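Local coordinates for protein 2'-deoxycytidine 5'-triphosphate deaminase (PDB 2R9Q) that probably catalyses the hydrolytic deamination of dCTP to dUTP, a step that supplies the precursor of thymidine nucleotides, at residues Arg8-Leu13 against Gly171-Asn176; Ser57-Pro62 against Gln131-Ile136; Gly218-His223 against Glu243-Arg248. One frame throughout, in Å; residues are numbered along the deposited sequence.

Interaction 1 (Arg8-Leu13 against Gly171-Asn176); sequences RTTGIL and GHALLN
Ala173, the centre of an inverse gamma turn just past strand 162-170, carries this contact by packing its CB against Arg8, Thr10 and Gly11 at the start of the modelled chain, by the N-terminal dUTPase-like domain. The packing is van der Waals contact, with no hydrogen bond between the two segments. Ala173 CB lies 3.4 Å from Arg8 NH2, approaching the guanidinium obliquely. The same methyl sits 3.8 Å from Thr10 OG1 and 4.0 Å from Gly11 CA, while Thr10 CG2 comes only to 4.5 Å from Gly171 CA. Backbone bonds set the frame: Gly11 pairs with Ile170, and both Ile12 and Ala173 bond to His339, tying 8-13 to strand 331-339. The turn is closed by a weak bond from Leu174 N to His172 O. Polar bonds within 8-13 fix the arginine. With chi2 (-82°) and chi3 (-37°) both bent, the Arg8 side chain curls back on its own segment, and the guanidinium meets Thr10 side-on. Thr10 O lies in the guanidinium plane and accepts two bonds, from Arg8 NE at 3.1 Å, nearly in line with the C=O, and from Arg8 NH2, which stands above the carbonyl plane.

Interaction 2 (Ser57-Pro62 against Gln131-Ile136); sequences SFMPGP and QEFDKI
Met59 laps over one face of the Phe133 ring in a Met-aromatic contact that joins two loops of the N-terminal dUTPase-like domain. Its CE stands 3.6 Å from the centroid of the Phe133 ring, 10° off the ring normal, a CH-pi contact over the ring centre. Met59 SD follows over the same face at 4.3 Å from that centroid, and also rests on the backbone, 3.5 Å from Gln131 C. A bend at chi3 (70°) sets Met59 CE over the ring; the two side chains run past each other in opposite directions. At the ring edge, near its plane, Phe58 O approaches Phe133 CZ to 3.3 Å, while Ser57 OG, hydrogen-bonded to Glu147 OE1, comes in obliquely. Nearer the surface, Pro62 CG meets Gln131 NE2 at 3.4 Å, the two side chains crossing at about a right angle.

Further out, Lys69 NZ donates to both Met59 O and Pro60 O, holding 57-62 to helix 66-71. Phe324 of the second subunit packs on Met59 and Val322 of that subunit on Ser57, placing the contact at a subunit interface. Beyond Phe133 the chain turns at Asp134, whose OD1 accepts a hydrogen bond from Val125 N.

Interaction 3 (Gly218-His223 against Glu243-Arg248); sequences GYRGKH and EPLFAR
Arg220 and Glu243 face each other across two antiparallel strands, their guanidinium and carboxylate planes 84° apart. Glu243 OE1 lies in the guanidinium plane and takes both bonds of the salt bridge, from Arg220 NE at 3.0 Å and Arg220 NH2 at 2.9 Å. The NH2 bond meets OE1 nearly along its C-O direction, the NE bond on the syn side, 35° out of the carboxylate plane. A bend at chi3 (59°) turns Arg220 NE out of the otherwise extended chain, toward Glu243 OE1. Leu245 covers one guanidinium face, its CD2 over the centre and 3.7 Å from Arg220 CZ. From beyond the strand end, extended Lys222 brings CE to 3.4 Å from Glu243 CG, while its NZ bonds to Leu239 O. Glu243 also packs on Glu243 of the third subunit, whose carboxylate forms a long, weak ion pair with Arg220.

Tyr219 and Pro244 occupy the other sheet face, the proline CB 4.0 Å from Tyr219 CE1; the tyrosine OH is hydrogen-bonded to the backbone of a bound peptide. Beneath the side chains, Arg220 and Glu243 exchange two backbone bonds, with Glu243 N 2.7 Å from Arg220 O, and Leu245 N donates to Gly218 O. The alternation of hydrogen-bonded and non-hydrogen-bonded pairs is that of a twisted antiparallel strand pair, here with 242-246 as an outermost strand within the chain in the C-terminal dUTPase-like domain.

Overall arrangement
Interactions 1 and 2 reach the same antiparallel sheet, through strands 11-12 and 135-136; both segments of interaction 2 lie in the N-terminal family region. Their centres lie about 24 Å apart, and about 8 Å separates their nearest atoms. In sequence, both segments of interaction 2 fall between the two of interaction 1. Interaction 3 follows later in the chain, in the C-terminal domain; its centre is about 39 Å from that of interaction 1, on the opposite side of the chain's centre, and about 35 Å from that of interaction 2. The backbone at interaction 1 is also hydrogen-bonded to strand 331-339, whereas interactions 2 and 3 face different neighbouring subunits. Of the three, interaction 3 has bound peptide beside it.

Interaction 1 (Arg8-Leu13 against Gly171-Asn176)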
ATOM      1  N   ARG B   8      16.804 -46.714  17.844  1.00 80.69           N
ATOM      2  CA  ARG B   8      15.511 -46.095  17.416  1.00 80.66           C
ATOM      3  C   ARG B   8      15.053 -46.738  16.121  1.00 80.27           C
ATOM      4  O   ARG B   8      15.875 -46.947  15.223  1.00 79.90           O
ATOM      5  CB  ARG B   8      15.690 -44.601  17.098  1.00 81.00           C
ATOM      6  CG  ARG B   8      16.270 -43.698  18.173  1.00 79.93           C
ATOM      7  CD  ARG B   8      15.241 -43.243  19.186  1.00 78.19           C
ATOM      8  NE  ARG B   8      13.924 -42.986  18.602  1.00 74.55           N
ATOM      9  CZ  ARG B   8      12.838 -42.743  19.322  1.00 72.14           C
ATOM     10  NH1 ARG B   8      12.894 -42.675  20.642  1.00 72.07           N
ATOM     11  NH2 ARG B   8      11.688 -42.541  18.728  1.00 72.24           N
ATOM     12  N   THR B   9      13.756 -46.990  15.983  1.00 79.55           N
ATOM     13  CA  THR B   9      13.196 -47.293  14.666  1.00 79.43           C
ATOM     14  C   THR B   9      12.228 -46.233  14.123  1.00 78.11           C
ATOM     15  O   THR B   9      11.686 -46.411  13.034  1.00 76.90           O
ATOM     16  CB  THR B   9      12.501 -48.683  14.616  1.00 80.49           C
ATOM     17  OG1 THR B   9      11.430 -48.733  15.586  1.00 80.31           O
ATOM     18  CG2 THR B   9      13.544 -49.835  14.819  1.00 79.69           C
ATOM     19  N   THR B  10      11.998 -45.168  14.892  1.00 76.73           N
ATOM     20  CA  THR B  10      11.295 -43.975  14.409  1.00 75.96           C
ATOM     21  C   THR B  10      12.088 -42.700  14.724  1.00 75.26           C
ATOM     22  O   THR B  10      12.661 -42.572  15.798  1.00 74.98           O
ATOM     23  CB  THR B  10       9.883 -43.813  14.999  1.00 75.72           C
ATOM     24  OG1 THR B  10       9.975 -43.667  16.418  1.00 75.99           O
ATOM     25  CG2 THR B  10       8.959 -44.979  14.621  1.00 73.27           C
ATOM     26  N   GLY B  11      12.124 -41.772  13.771  1.00 73.96           N
ATOM     27  CA  GLY B  11      12.720 -40.443  13.987  1.00 72.65           C
ATOM     28  C   GLY B  11      13.151 -39.756  12.703  1.00 70.77           C
ATOM     29  O   GLY B  11      12.757 -40.156  11.625  1.00 69.34           O
ATOM     30  N   ILE B  12      13.987 -38.736  12.842  1.00 69.25           N
ATOM     31  CA  ILE B  12      14.495 -37.969  11.713  1.00 68.30           C
ATOM     32  C   ILE B  12      15.779 -38.613  11.175  1.00 67.77           C
ATOM     33  O   ILE B  12      16.632 -39.026  11.941  1.00 66.79           O
ATOM     34  CB  ILE B  12      14.718 -36.456  12.091  1.00 67.65           C
ATOM     35  CG1 ILE B  12      13.374 -35.817  12.444  1.00 67.69           C
ATOM     36  CG2 ILE B  12      15.337 -35.681  10.950  1.00 65.19           C
ATOM     37  CD1 ILE B  12      13.457 -34.664  13.406  1.00 66.15           C
ATOM     38  N   LEU B  13      15.883 -38.699   9.854  1.00 67.42           N
ATOM     39  CA  LEU B  13      17.109 -39.132   9.196  1.00 67.69           C
ATOM     40  C   LEU B  13      18.227 -38.090   9.334  1.00 67.78           C
ATOM     41  O   LEU B  13      18.066 -36.913   8.980  1.00 66.90           O
ATOM     42  CB  LEU B  13      16.867 -39.473   7.703  1.00 67.72           C
ATOM     43  CG  LEU B  13      16.071 -40.752   7.345  1.00 66.57           C
ATOM     44  CD1 LEU B  13      14.589 -40.676   7.731  1.00 62.12           C
ATOM     45  CD2 LEU B  13      16.218 -41.027   5.850  1.00 67.23           C
ATOM     46  N   GLY B 171       7.926 -42.273  10.956  1.00 74.37           N
ATOM     47  CA  GLY B 171       6.994 -41.900  12.017  1.00 75.31           C
ATOM     48  C   GLY B 171       7.107 -40.439  12.431  1.00 76.17           C
ATOM     49  O   GLY B 171       7.590 -39.590  11.687  1.00 75.21           O
ATOM     50  N   HIS B 172       6.653 -40.160  13.643  1.00 77.68           N
ATOM     51  CA  HIS B 172       6.655 -38.821  14.180  1.00 79.02           C
ATOM     52  C   HIS B 172       7.054 -38.888  15.642  1.00 78.77           C
ATOM     53  O   HIS B 172       6.207 -38.833  16.512  1.00 78.23           O
ATOM     54  CB  HIS B 172       5.271 -38.199  13.983  1.00 79.75           C
ATOM     55  CG  HIS B 172       5.285 -36.712  13.824  1.00 81.41           C
ATOM     56  ND1 HIS B 172       4.177 -35.931  14.085  1.00 82.37           N
ATOM     57  CD2 HIS B 172       6.269 -35.861  13.446  1.00 82.97           C
ATOM     58  CE1 HIS B 172       4.477 -34.665  13.858  1.00 83.46           C
ATOM     59  NE2 HIS B 172       5.739 -34.595  13.468  1.00 83.41           N
ATOM     60  N   ALA B 173       8.363 -38.957  15.881  1.00 79.37           N
ATOM     61  CA  ALA B 173       8.943 -39.185  17.206  1.00 79.88           C
ATOM     62  C   ALA B 173       9.140 -37.900  17.997  1.00 80.19           C
ATOM     63  O   ALA B 173      10.249 -37.607  18.461  1.00 79.07           O
ATOM     64  CB  ALA B 173      10.262 -39.930  17.078  1.00 79.75           C
ATOM     65  N   LEU B 174       8.046 -37.151  18.146  1.00 80.99           N
ATOM     66  CA  LEU B 174       8.008 -35.957  18.971  1.00 81.87           C
ATOM     67  C   LEU B 174       8.104 -36.310  20.443  1.00 82.53           C
ATOM     68  O   LEU B 174       7.645 -37.359  20.886  1.00 81.74           O
ATOM     69  CB  LEU B 174       6.706 -35.179  18.778  1.00 81.96           C
ATOM     70  CG  LEU B 174       6.412 -34.314  17.543  1.00 81.81           C
ATOM     71  CD1 LEU B 174       7.663 -34.060  16.694  1.00 80.22           C
ATOM     72  CD2 LEU B 174       5.252 -34.904  16.738  1.00 79.69           C
ATOM     73  N   LEU B 175       8.678 -35.390  21.199  1.00 83.63           N
ATOM     74  CA  LEU B 175       8.724 -35.495  22.646  1.00 84.16           C
ATOM     75  C   LEU B 175       7.480 -34.858  23.251  1.00 85.46           C
ATOM     76  O   LEU B 175       7.023 -33.822  22.779  1.00 85.41           O
ATOM     77  CB  LEU B 175       9.982 -34.812  23.176  1.00 83.70           C
ATOM     78  CG  LEU B 175      11.278 -35.600  22.990  1.00 81.11           C
ATOM     79  CD1 LEU B 175      11.534 -35.907  21.525  1.00 75.78           C
ATOM     80  CD2 LEU B 175      12.422 -34.814  23.626  1.00 78.46           C
ATOM     81  N   ASN B 176       6.929 -35.496  24.286  1.00 87.02           N
ATOM     82  CA  ASN B 176       5.857 -34.898  25.097  1.00 88.11           C
ATOM     83  C   ASN B 176       6.458 -34.077  26.267  1.00 89.12           C
ATOM     84  O   ASN B 176       7.689 -33.966  26.378  1.00 88.90           O
ATOM     85  CB  ASN B 176       4.836 -35.963  25.566  1.00 87.87           C
ATOM     86  CG  ASN B 176       5.433 -37.027  26.526  1.00 87.32           C
ATOM     87  OD1 ASN B 176       6.648 -37.244  26.607  1.00 84.50           O
ATOM     88  ND2 ASN B 176       4.544 -37.707  27.239  1.00 87.38           N
TER

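Interaction 2 (Ser57-Pro62 against Gln131-Ile136)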
ATOM      1  N   SER B  57      -0.648 -18.468  -6.856  1.00 60.07           N
ATOM      2  CA  SER B  57      -0.477 -19.754  -6.190  1.00 60.14           C
ATOM      3  C   SER B  57      -1.737 -20.656  -6.252  1.00 60.09           C
ATOM      4  O   SER B  57      -2.863 -20.191  -6.294  1.00 58.88           O
ATOM      5  CB  SER B  57      -0.109 -19.501  -4.720  1.00 59.85           C
ATOM      6  OG  SER B  57      -0.054 -20.696  -3.967  1.00 58.55           O
ATOM      7  N   PHE B  58      -1.509 -21.953  -6.236  1.00 60.76           N
ATOM      8  CA  PHE B  58      -2.547 -22.950  -6.418  1.00 61.56           C
ATOM      9  C   PHE B  58      -2.205 -24.222  -5.671  1.00 61.89           C
ATOM     10  O   PHE B  58      -1.055 -24.482  -5.361  1.00 60.08           O
ATOM     11  CB  PHE B  58      -2.733 -23.243  -7.908  1.00 62.04           C
ATOM     12  CG  PHE B  58      -1.509 -23.772  -8.597  1.00 61.52           C
ATOM     13  CD1 PHE B  58      -1.365 -25.121  -8.831  1.00 60.98           C
ATOM     14  CD2 PHE B  58      -0.517 -22.907  -9.054  1.00 63.47           C
ATOM     15  CE1 PHE B  58      -0.269 -25.610  -9.489  1.00 63.16           C
ATOM     16  CE2 PHE B  58       0.593 -23.379  -9.699  1.00 63.25           C
ATOM     17  CZ  PHE B  58       0.731 -24.747  -9.911  1.00 63.01           C
ATOM     18  N   MET B  59      -3.221 -25.006  -5.369  1.00 63.38           N
ATOM     19  CA  MET B  59      -3.024 -26.327  -4.797  1.00 65.16           C
ATOM     20  C   MET B  59      -3.250 -27.349  -5.921  1.00 66.17           C
ATOM     21  O   MET B  59      -4.280 -27.332  -6.567  1.00 66.58           O
ATOM     22  CB  MET B  59      -3.960 -26.549  -3.594  1.00 65.24           C
ATOM     23  CG  MET B  59      -3.589 -27.746  -2.685  1.00 65.31           C
ATOM     24  SD  MET B  59      -1.901 -27.799  -2.011  1.00 61.66           S
ATOM     25  CE  MET B  59      -1.987 -26.442  -0.837  1.00 63.42           C
ATOM     26  N   PRO B  60      -2.259 -28.209  -6.195  1.00 67.71           N
ATOM     27  CA  PRO B  60      -2.414 -29.127  -7.317  1.00 69.05           C
ATOM     28  C   PRO B  60      -3.705 -29.934  -7.216  1.00 69.60           C
ATOM     29  O   PRO B  60      -4.485 -29.975  -8.153  1.00 69.09           O
ATOM     30  CB  PRO B  60      -1.195 -30.044  -7.188  1.00 68.74           C
ATOM     31  CG  PRO B  60      -0.231 -29.232  -6.488  1.00 68.46           C
ATOM     32  CD  PRO B  60      -0.963 -28.385  -5.533  1.00 67.42           C
ATOM     33  N   GLY B  61      -3.905 -30.537  -6.054  1.00 70.60           N
ATOM     34  CA  GLY B  61      -5.045 -31.390  -5.782  1.00 71.44           C
ATOM     35  C   GLY B  61      -4.775 -32.845  -6.137  1.00 71.79           C
ATOM     36  O   GLY B  61      -3.756 -33.148  -6.806  1.00 69.08           O
ATOM     37  N   PRO B  62      -5.680 -33.745  -5.679  1.00 72.82           N
ATOM     38  CA  PRO B  62      -5.645 -35.200  -5.871  1.00 73.61           C
ATOM     39  C   PRO B  62      -5.597 -35.647  -7.330  1.00 73.62           C
ATOM     40  O   PRO B  62      -6.340 -35.127  -8.161  1.00 73.02           O
ATOM     41  CB  PRO B  62      -6.946 -35.667  -5.211  1.00 73.81           C
ATOM     42  CG  PRO B  62      -7.294 -34.614  -4.244  1.00 73.69           C
ATOM     43  CD  PRO B  62      -6.851 -33.347  -4.877  1.00 73.61           C
ATOM     44  N   GLN B 131      -2.266 -31.685  -1.437  1.00 70.54           N
ATOM     45  CA  GLN B 131      -3.421 -31.130  -0.733  1.00 71.30           C
ATOM     46  C   GLN B 131      -2.979 -30.165   0.350  1.00 70.72           C
ATOM     47  O   GLN B 131      -3.748 -29.344   0.819  1.00 69.48           O
ATOM     48  CB  GLN B 131      -4.248 -32.262  -0.129  1.00 71.70           C
ATOM     49  CG  GLN B 131      -5.058 -33.000  -1.164  1.00 72.95           C
ATOM     50  CD  GLN B 131      -5.626 -34.296  -0.636  1.00 75.45           C
ATOM     51  OE1 GLN B 131      -6.168 -34.333   0.475  1.00 79.29           O
ATOM     52  NE2 GLN B 131      -5.525 -35.363  -1.424  1.00 72.49           N
ATOM     53  N   GLU B 132      -1.717 -30.286   0.727  1.00 70.94           N
ATOM     54  CA  GLU B 132      -1.057 -29.386   1.630  1.00 71.19           C
ATOM     55  C   GLU B 132       0.324 -29.089   1.056  1.00 69.50           C
ATOM     56  O   GLU B 132       0.908 -29.937   0.392  1.00 68.22           O
ATOM     57  CB  GLU B 132      -0.949 -30.060   2.998  1.00 72.08           C
ATOM     58  CG  GLU B 132      -0.586 -29.132   4.147  1.00 74.75           C
ATOM     59  CD  GLU B 132      -0.901 -29.756   5.499  1.00 78.12           C
ATOM     60  OE1 GLU B 132      -1.357 -30.920   5.492  1.00 77.79           O
ATOM     61  OE2 GLU B 132      -0.711 -29.082   6.547  1.00 78.77           O
ATOM     62  N   PHE B 133       0.817 -27.880   1.300  1.00 67.83           N
ATOM     63  CA  PHE B 133       2.207 -27.514   0.977  1.00 67.15           C
ATOM     64  C   PHE B 133       3.183 -28.037   2.018  1.00 66.07           C
ATOM     65  O   PHE B 133       2.795 -28.383   3.140  1.00 64.65           O
ATOM     66  CB  PHE B 133       2.389 -25.992   0.887  1.00 66.86           C
ATOM     67  CG  PHE B 133       1.721 -25.368  -0.287  1.00 66.15           C
ATOM     68  CD1 PHE B 133       1.945 -25.846  -1.580  1.00 67.85           C
ATOM     69  CD2 PHE B 133       0.894 -24.287  -0.121  1.00 66.27           C
ATOM     70  CE1 PHE B 133       1.343 -25.248  -2.678  1.00 67.24           C
ATOM     71  CE2 PHE B 133       0.297 -23.685  -1.209  1.00 66.53           C
ATOM     72  CZ  PHE B 133       0.508 -24.162  -2.481  1.00 66.90           C
ATOM     73  N   ASP B 134       4.447 -28.123   1.611  1.00 65.24           N
ATOM     74  CA  ASP B 134       5.562 -28.406   2.511  1.00 65.09           C
ATOM     75  C   ASP B 134       5.502 -29.778   3.223  1.00 65.37           C
ATOM     76  O   ASP B 134       6.266 -30.036   4.146  1.00 63.47           O
ATOM     77  CB  ASP B 134       5.713 -27.290   3.548  1.00 64.94           C
ATOM     78  CG  ASP B 134       6.011 -25.914   2.933  1.00 63.26           C
ATOM     79  OD1 ASP B 134       6.537 -25.820   1.818  1.00 61.88           O
ATOM     80  OD2 ASP B 134       5.738 -24.907   3.606  1.00 62.02           O
ATOM     81  N   LYS B 135       4.601 -30.642   2.758  1.00 66.16           N
ATOM     82  CA  LYS B 135       4.461 -31.999   3.247  1.00 67.16           C
ATOM     83  C   LYS B 135       4.591 -32.968   2.067  1.00 66.93           C
ATOM     84  O   LYS B 135       3.898 -32.850   1.054  1.00 66.56           O
ATOM     85  CB  LYS B 135       3.126 -32.203   3.988  1.00 67.73           C
ATOM     86  CG  LYS B 135       2.948 -31.325   5.225  1.00 70.23           C
ATOM     87  CD  LYS B 135       3.923 -31.696   6.331  1.00 74.20           C
ATOM     88  CE  LYS B 135       4.295 -30.477   7.230  1.00 76.83           C
ATOM     89  NZ  LYS B 135       5.230 -29.474   6.577  1.00 75.66           N
ATOM     90  N   ILE B 136       5.534 -33.892   2.213  1.00 66.76           N
ATOM     91  CA  ILE B 136       5.765 -34.959   1.283  1.00 66.61           C
ATOM     92  C   ILE B 136       5.179 -36.238   1.941  1.00 66.97           C
ATOM     93  O   ILE B 136       5.583 -36.624   3.051  1.00 65.16           O
ATOM     94  CB  ILE B 136       7.261 -35.100   0.966  1.00 66.22           C
ATOM     95  CG1 ILE B 136       7.822 -33.787   0.407  1.00 66.57           C
ATOM     96  CG2 ILE B 136       7.505 -36.205  -0.063  1.00 63.31           C
ATOM     97  CD1 ILE B 136       8.087 -32.703   1.397  1.00 67.61           C
TER

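Interaction 3 (Gly218-His223 against Glu243-Arg248)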
ATOM      1  N   GLY B 218      16.898  -5.157  17.051  1.00 61.15           N
ATOM      2  CA  GLY B 218      16.676  -5.854  15.818  1.00 60.38           C
ATOM      3  C   GLY B 218      16.587  -4.947  14.610  1.00 59.35           C
ATOM      4  O   GLY B 218      17.076  -3.830  14.596  1.00 59.39           O
ATOM      5  N   TYR B 219      15.985  -5.462  13.563  1.00 58.38           N
ATOM      6  CA  TYR B 219      16.002  -4.801  12.272  1.00 57.95           C
ATOM      7  C   TYR B 219      14.593  -4.776  11.679  1.00 58.29           C
ATOM      8  O   TYR B 219      13.815  -5.668  11.911  1.00 56.20           O
ATOM      9  CB  TYR B 219      16.997  -5.492  11.328  1.00 57.29           C
ATOM     10  CG  TYR B 219      18.443  -5.383  11.799  1.00 56.02           C
ATOM     11  CD1 TYR B 219      19.216  -4.277  11.479  1.00 55.54           C
ATOM     12  CD2 TYR B 219      19.005  -6.369  12.591  1.00 57.04           C
ATOM     13  CE1 TYR B 219      20.517  -4.173  11.911  1.00 57.71           C
ATOM     14  CE2 TYR B 219      20.318  -6.285  13.048  1.00 57.25           C
ATOM     15  CZ  TYR B 219      21.067  -5.186  12.702  1.00 57.03           C
ATOM     16  OH  TYR B 219      22.346  -5.090  13.140  1.00 56.35           O
ATOM     17  N   ARG B 220      14.317  -3.711  10.934  1.00 59.42           N
ATOM     18  CA  ARG B 220      13.204  -3.600  10.026  1.00 60.80           C
ATOM     19  C   ARG B 220      13.722  -3.541   8.566  1.00 60.91           C
ATOM     20  O   ARG B 220      14.711  -2.877   8.256  1.00 60.26           O
ATOM     21  CB  ARG B 220      12.417  -2.368  10.417  1.00 61.30           C
ATOM     22  CG  ARG B 220      11.211  -2.090   9.618  1.00 64.85           C
ATOM     23  CD  ARG B 220      10.360  -1.071  10.310  1.00 70.88           C
ATOM     24  NE  ARG B 220      11.105   0.165  10.504  1.00 74.52           N
ATOM     25  CZ  ARG B 220      10.902   1.044  11.500  1.00 77.80           C
ATOM     26  NH1 ARG B 220       9.962   0.853  12.431  1.00 77.35           N
ATOM     27  NH2 ARG B 220      11.660   2.138  11.571  1.00 79.93           N
ATOM     28  N   GLY B 221      13.080  -4.285   7.675  1.00 61.24           N
ATOM     29  CA  GLY B 221      13.391  -4.221   6.240  1.00 62.11           C
ATOM     30  C   GLY B 221      13.097  -2.875   5.584  1.00 62.72           C
ATOM     31  O   GLY B 221      12.135  -2.206   5.927  1.00 62.24           O
ATOM     32  N   LYS B 222      13.965  -2.481   4.661  1.00 64.69           N
ATOM     33  CA  LYS B 222      13.811  -1.244   3.896  1.00 66.43           C
ATOM     34  C   LYS B 222      13.089  -1.481   2.545  1.00 67.37           C
ATOM     35  O   LYS B 222      12.919  -2.616   2.110  1.00 66.61           O
ATOM     36  CB  LYS B 222      15.167  -0.596   3.655  1.00 66.16           C
ATOM     37  CG  LYS B 222      15.851  -0.028   4.877  1.00 67.30           C
ATOM     38  CD  LYS B 222      17.163   0.677   4.484  1.00 67.55           C
ATOM     39  CE  LYS B 222      17.689   1.590   5.608  1.00 69.19           C
ATOM     40  NZ  LYS B 222      18.895   2.411   5.209  1.00 68.44           N
ATOM     41  N   HIS B 223      12.658  -0.397   1.894  1.00 69.18           N
ATOM     42  CA  HIS B 223      11.910  -0.496   0.633  1.00 70.46           C
ATOM     43  C   HIS B 223      12.673   0.122  -0.537  1.00 70.64           C
ATOM     44  O   HIS B 223      13.592   0.877  -0.376  1.00 72.11           O
ATOM     45  CB  HIS B 223      10.536   0.107   0.805  1.00 70.86           C
ATOM     46  CG  HIS B 223       9.751  -0.511   1.919  1.00 71.87           C
ATOM     47  ND1 HIS B 223       9.450   0.161   3.084  1.00 73.34           N
ATOM     48  CD2 HIS B 223       9.235  -1.757   2.059  1.00 72.72           C
ATOM     49  CE1 HIS B 223       8.769  -0.637   3.887  1.00 73.66           C
ATOM     50  NE2 HIS B 223       8.625  -1.808   3.288  1.00 73.85           N
ATOM     51  N   GLU B 243      17.038  -1.472   8.627  1.00 65.48           N
ATOM     52  CA  GLU B 243      17.144  -0.331   9.515  1.00 66.80           C
ATOM     53  C   GLU B 243      17.258  -0.873  10.920  1.00 65.85           C
ATOM     54  O   GLU B 243      16.343  -1.563  11.365  1.00 64.71           O
ATOM     55  CB  GLU B 243      15.903   0.560   9.514  1.00 66.83           C
ATOM     56  CG  GLU B 243      15.503   1.121   8.191  1.00 69.74           C
ATOM     57  CD  GLU B 243      14.146   1.809   8.225  1.00 69.68           C
ATOM     58  OE1 GLU B 243      13.429   1.686   9.262  1.00 73.33           O
ATOM     59  OE2 GLU B 243      13.800   2.467   7.211  1.00 72.82           O
ATOM     60  N   PRO B 244      18.352  -0.527  11.636  1.00 66.05           N
ATOM     61  CA  PRO B 244      18.512  -0.937  13.046  1.00 66.05           C
ATOM     62  C   PRO B 244      17.486  -0.258  13.929  1.00 64.94           C
ATOM     63  O   PRO B 244      17.086   0.856  13.641  1.00 64.63           O
ATOM     64  CB  PRO B 244      19.921  -0.479  13.414  1.00 66.49           C
ATOM     65  CG  PRO B 244      20.473   0.207  12.238  1.00 65.73           C
ATOM     66  CD  PRO B 244      19.491   0.267  11.148  1.00 65.90           C
ATOM     67  N   LEU B 245      17.025  -0.969  14.944  1.00 64.50           N
ATOM     68  CA  LEU B 245      15.998  -0.477  15.853  1.00 64.79           C
ATOM     69  C   LEU B 245      16.558  -0.571  17.268  1.00 65.66           C
ATOM     70  O   LEU B 245      17.179  -1.579  17.656  1.00 63.27           O
ATOM     71  CB  LEU B 245      14.696  -1.286  15.763  1.00 64.55           C
ATOM     72  CG  LEU B 245      13.924  -1.446  14.448  1.00 64.99           C
ATOM     73  CD1 LEU B 245      12.737  -2.425  14.654  1.00 63.15           C
ATOM     74  CD2 LEU B 245      13.462  -0.084  13.860  1.00 63.30           C
ATOM     75  N   PHE B 246      16.321   0.490  18.028  1.00 67.41           N
ATOM     76  CA  PHE B 246      16.985   0.681  19.304  1.00 69.23           C
ATOM     77  C   PHE B 246      15.915   0.900  20.349  1.00 70.14           C
ATOM     78  O   PHE B 246      15.019   1.676  20.106  1.00 69.33           O
ATOM     79  CB  PHE B 246      17.957   1.877  19.262  1.00 68.73           C
ATOM     80  CG  PHE B 246      18.996   1.785  18.199  1.00 67.88           C
ATOM     81  CD1 PHE B 246      18.856   2.480  17.007  1.00 67.68           C
ATOM     82  CD2 PHE B 246      20.131   1.023  18.394  1.00 67.88           C
ATOM     83  CE1 PHE B 246      19.822   2.408  16.017  1.00 67.78           C
ATOM     84  CE2 PHE B 246      21.114   0.944  17.411  1.00 68.31           C
ATOM     85  CZ  PHE B 246      20.958   1.642  16.215  1.00 68.25           C
ATOM     86  N   ALA B 247      16.014   0.176  21.470  1.00 72.15           N
ATOM     87  CA  ALA B 247      15.221   0.426  22.673  1.00 74.50           C
ATOM     88  C   ALA B 247      15.443   1.873  23.099  1.00 76.24           C
ATOM     89  O   ALA B 247      16.567   2.266  23.320  1.00 76.15           O
ATOM     90  CB  ALA B 247      15.637  -0.533  23.807  1.00 73.65           C
ATOM     91  N   ARG B 248      14.386   2.673  23.168  1.00 78.63           N
ATOM     92  CA  ARG B 248      14.518   4.073  23.602  1.00 80.04           C
ATOM     93  C   ARG B 248      13.732   4.292  24.881  1.00 81.18           C
ATOM     94  O   ARG B 248      14.269   4.835  25.830  1.00 81.93           O
ATOM     95  CB  ARG B 248      14.056   5.057  22.508  1.00 80.30           C
TER